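Local coordinates for protein alpha-14 giardin (Giardia lamblia, PDB 3CHK) that binds calcium and, in its presence, acidic phospholipids, and may serve as a calcium-regulated structural link between the membrane and the underlying axoneme, at residues L104-L109 with D229-K234. Residues are numbered along the deposited sequence; the frame is centred on the assembly and turned at random.
Sequences LVDVLL and DEYAFK. With CA (calcium ion), chain E.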
loop_
_atom_site.group_PDB
_atom_site.type_symbol
_atom_site.label_atom_id
_atom_site.label_comp_id
_atom_site.label_asym_id
_atom_site.label_seq_id
_atom_site.Cartn_x
_atom_site.Cartn_y
_atom_site.Cartn_z
ATOM N N LEU A 104 -4.584 2.818 -7.362
ATOM C CA LEU A 104 -4.285 4.181 -6.966
ATOM C C LEU A 104 -4.559 4.396 -5.477
ATOM O O LEU A 104 -3.774 5.016 -4.789
ATOM C CB LEU A 104 -5.117 5.182 -7.771
ATOM C CG LEU A 104 -4.761 5.249 -9.260
ATOM C CD1 LEU A 104 -5.592 6.341 -9.988
ATOM C CD2 LEU A 104 -3.265 5.492 -9.413
ATOM N N VAL A 105 -5.714 3.924 -5.026
ATOM C CA VAL A 105 -6.060 4.052 -3.601
ATOM C C VAL A 105 -5.038 3.318 -2.723
ATOM O O VAL A 105 -4.566 3.848 -1.689
ATOM C CB VAL A 105 -7.514 3.576 -3.375
ATOM C CG1 VAL A 105 -7.848 3.376 -1.849
ATOM C CG2 VAL A 105 -8.474 4.550 -4.002
ATOM N N ASP A 106 -4.706 2.081 -3.098
ATOM C CA ASP A 106 -3.758 1.287 -2.317
ATOM C C ASP A 106 -2.390 1.958 -2.166
ATOM O O ASP A 106 -1.783 1.935 -1.076
ATOM C CB ASP A 106 -3.508 -0.053 -3.008
ATOM C CG ASP A 106 -4.644 -1.034 -2.875
ATOM O OD1 ASP A 106 -4.549 -2.131 -3.518
ATOM O OD2 ASP A 106 -5.619 -0.762 -2.143
ATOM N N VAL A 107 -1.885 2.492 -3.273
ATOM C CA VAL A 107 -0.574 3.130 -3.285
ATOM C C VAL A 107 -0.592 4.459 -2.568
ATOM O O VAL A 107 0.169 4.673 -1.641
ATOM C CB VAL A 107 -0.054 3.291 -4.732
ATOM C CG1 VAL A 107 1.253 4.098 -4.715
ATOM C CG2 VAL A 107 0.135 1.883 -5.326
ATOM N N LEU A 108 -1.473 5.351 -2.996
ATOM C CA LEU A 108 -1.440 6.715 -2.515
ATOM C C LEU A 108 -1.725 6.876 -1.033
ATOM O O LEU A 108 -1.119 7.744 -0.381
ATOM C CB LEU A 108 -2.339 7.611 -3.355
ATOM C CG LEU A 108 -1.742 7.885 -4.737
ATOM C CD1 LEU A 108 -2.809 8.540 -5.591
ATOM C CD2 LEU A 108 -0.463 8.728 -4.630
ATOM N N LEU A 109 -2.641 6.066 -0.508
ATOM C CA LEU A 109 -3.060 6.224 0.879
ATOM C C LEU A 109 -2.174 5.522 1.894
ATOM O O LEU A 109 -2.394 5.675 3.116
ATOM C CB LEU A 109 -4.527 5.810 1.044
ATOM C CG LEU A 109 -5.562 6.568 0.185
ATOM C CD1 LEU A 109 -6.926 6.085 0.524
ATOM C CD2 LEU A 109 -5.437 8.086 0.369
ATOM N N ASP A 229 -15.310 4.232 -1.810
ATOM C CA ASP A 229 -15.220 5.295 -0.794
ATOM C C ASP A 229 -14.915 4.663 0.571
ATOM O O ASP A 229 -14.016 5.126 1.279
ATOM C CB ASP A 229 -16.538 6.093 -0.670
ATOM C CG ASP A 229 -16.798 7.064 -1.825
ATOM O OD1 ASP A 229 -15.905 7.318 -2.690
ATOM O OD2 ASP A 229 -17.952 7.606 -1.852
ATOM N N GLU A 230 -15.684 3.645 0.946
ATOM C CA GLU A 230 -15.532 3.026 2.272
ATOM C C GLU A 230 -14.158 2.367 2.416
ATOM O O GLU A 230 -13.474 2.551 3.431
ATOM C CB GLU A 230 -16.658 2.023 2.546
ATOM C CG GLU A 230 -16.579 1.442 3.949
ATOM C CD GLU A 230 -17.643 0.415 4.226
ATOM O OE1 GLU A 230 -18.803 0.647 3.821
ATOM O OE2 GLU A 230 -17.299 -0.616 4.838
ATOM N N TYR A 231 -13.736 1.634 1.386
ATOM C CA TYR A 231 -12.401 1.049 1.409
ATOM C C TYR A 231 -11.312 2.127 1.567
ATOM O O TYR A 231 -10.370 1.975 2.388
ATOM C CB TYR A 231 -12.159 0.205 0.131
ATOM C CG TYR A 231 -10.752 -0.324 0.087
ATOM C CD1 TYR A 231 -10.398 -1.488 0.778
ATOM C CD2 TYR A 231 -9.748 0.361 -0.635
ATOM C CE1 TYR A 231 -9.063 -1.982 0.761
ATOM C CE2 TYR A 231 -8.411 -0.108 -0.669
ATOM C CZ TYR A 231 -8.069 -1.282 0.030
ATOM O OH TYR A 231 -6.776 -1.804 0.017
ATOM N N ALA A 232 -11.457 3.214 0.804
ATOM C CA ALA A 232 -10.440 4.258 0.789
ATOM C C ALA A 232 -10.319 4.910 2.169
ATOM O O ALA A 232 -9.216 5.095 2.692
ATOM C CB ALA A 232 -10.755 5.305 -0.257
ATOM N N PHE A 233 -11.461 5.262 2.769
ATOM C CA PHE A 233 -11.399 5.922 4.072
ATOM C C PHE A 233 -11.014 4.994 5.187
ATOM O O PHE A 233 -10.307 5.435 6.088
ATOM C CB PHE A 233 -12.707 6.675 4.374
ATOM C CG PHE A 233 -12.784 8.011 3.677
ATOM C CD1 PHE A 233 -13.178 8.079 2.333
ATOM C CD2 PHE A 233 -12.418 9.200 4.334
ATOM C CE1 PHE A 233 -13.234 9.335 1.641
ATOM C CE2 PHE A 233 -12.468 10.461 3.678
ATOM C CZ PHE A 233 -12.871 10.531 2.314
ATOM N N LYS A 234 -11.431 3.726 5.132
ATOM C CA LYS A 234 -10.921 2.757 6.104
ATOM C C LYS A 234 -9.410 2.586 5.948
ATOM O O LYS A 234 -8.720 2.432 6.938
ATOM C CB LYS A 234 -11.618 1.399 6.015
ATOM C CG LYS A 234 -13.065 1.434 6.464
ATOM C CD LYS A 234 -13.699 0.089 6.173
ATOM C CE LYS A 234 -14.870 -0.150 7.049
ATOM N NZ LYS A 234 -15.675 -1.380 6.678
HETATM CA CA CA E . -20.944 1.376 4.537
HETATM O O HOH W 1 -21.104 -0.303 5.473
HETATM O O HOH W 2 -23.098 0.843 6.246
HETATM O O HOH W 3 -22.961 2.955 4.310
#
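Asp106 OD2 takes a hydrogen bond from Tyr231 OH at 2.7 Å, and the phenol arrives above the carboxylate plane, 36° out of it. The carboxylate and the ring are turned 60° against each other, with OD2 near the ring plane at the edge carrying CE2. Asp106 OD1 is engaged as well, in salt bridges with Arg264 and Arg267, while Tyr231 OH also hydrogen-bonds Ser250 and its ring has a cation-pi contact with Arg264. Tyr231 reaches across because its CG lies anti to the backbone N (chi1 176°). Along the same ring edge, Val105 CG1 packs against Tyr231 CE2 at 3.7 Å, the two side chains running past each other in opposite directions. That methyl also meets Ala232 CB at 3.8 Å, and the small alanine is consistent with the close backbone approach, 6.2 Å between Val105 CA and Ala232 CA. Leu109 closes the apolar patch, its CD1 4.0 Å from Ala232 CB and closer still, 3.3 Å, to Ala232 O. The short segments run almost parallel and join helices 101-108 and 227-241 in the interior of the annexin fold. From the latter helix, Glu230 OE1 binds a calcium ion at 2.4 Å, alongside the backbone oxygens of Glu222 and Phe225, the side chain of Gln226 and water. Both arginines on OD1 probably keep Asp106 ionised, with OD2 the acceptor for the buried tyrosine hydroxyl.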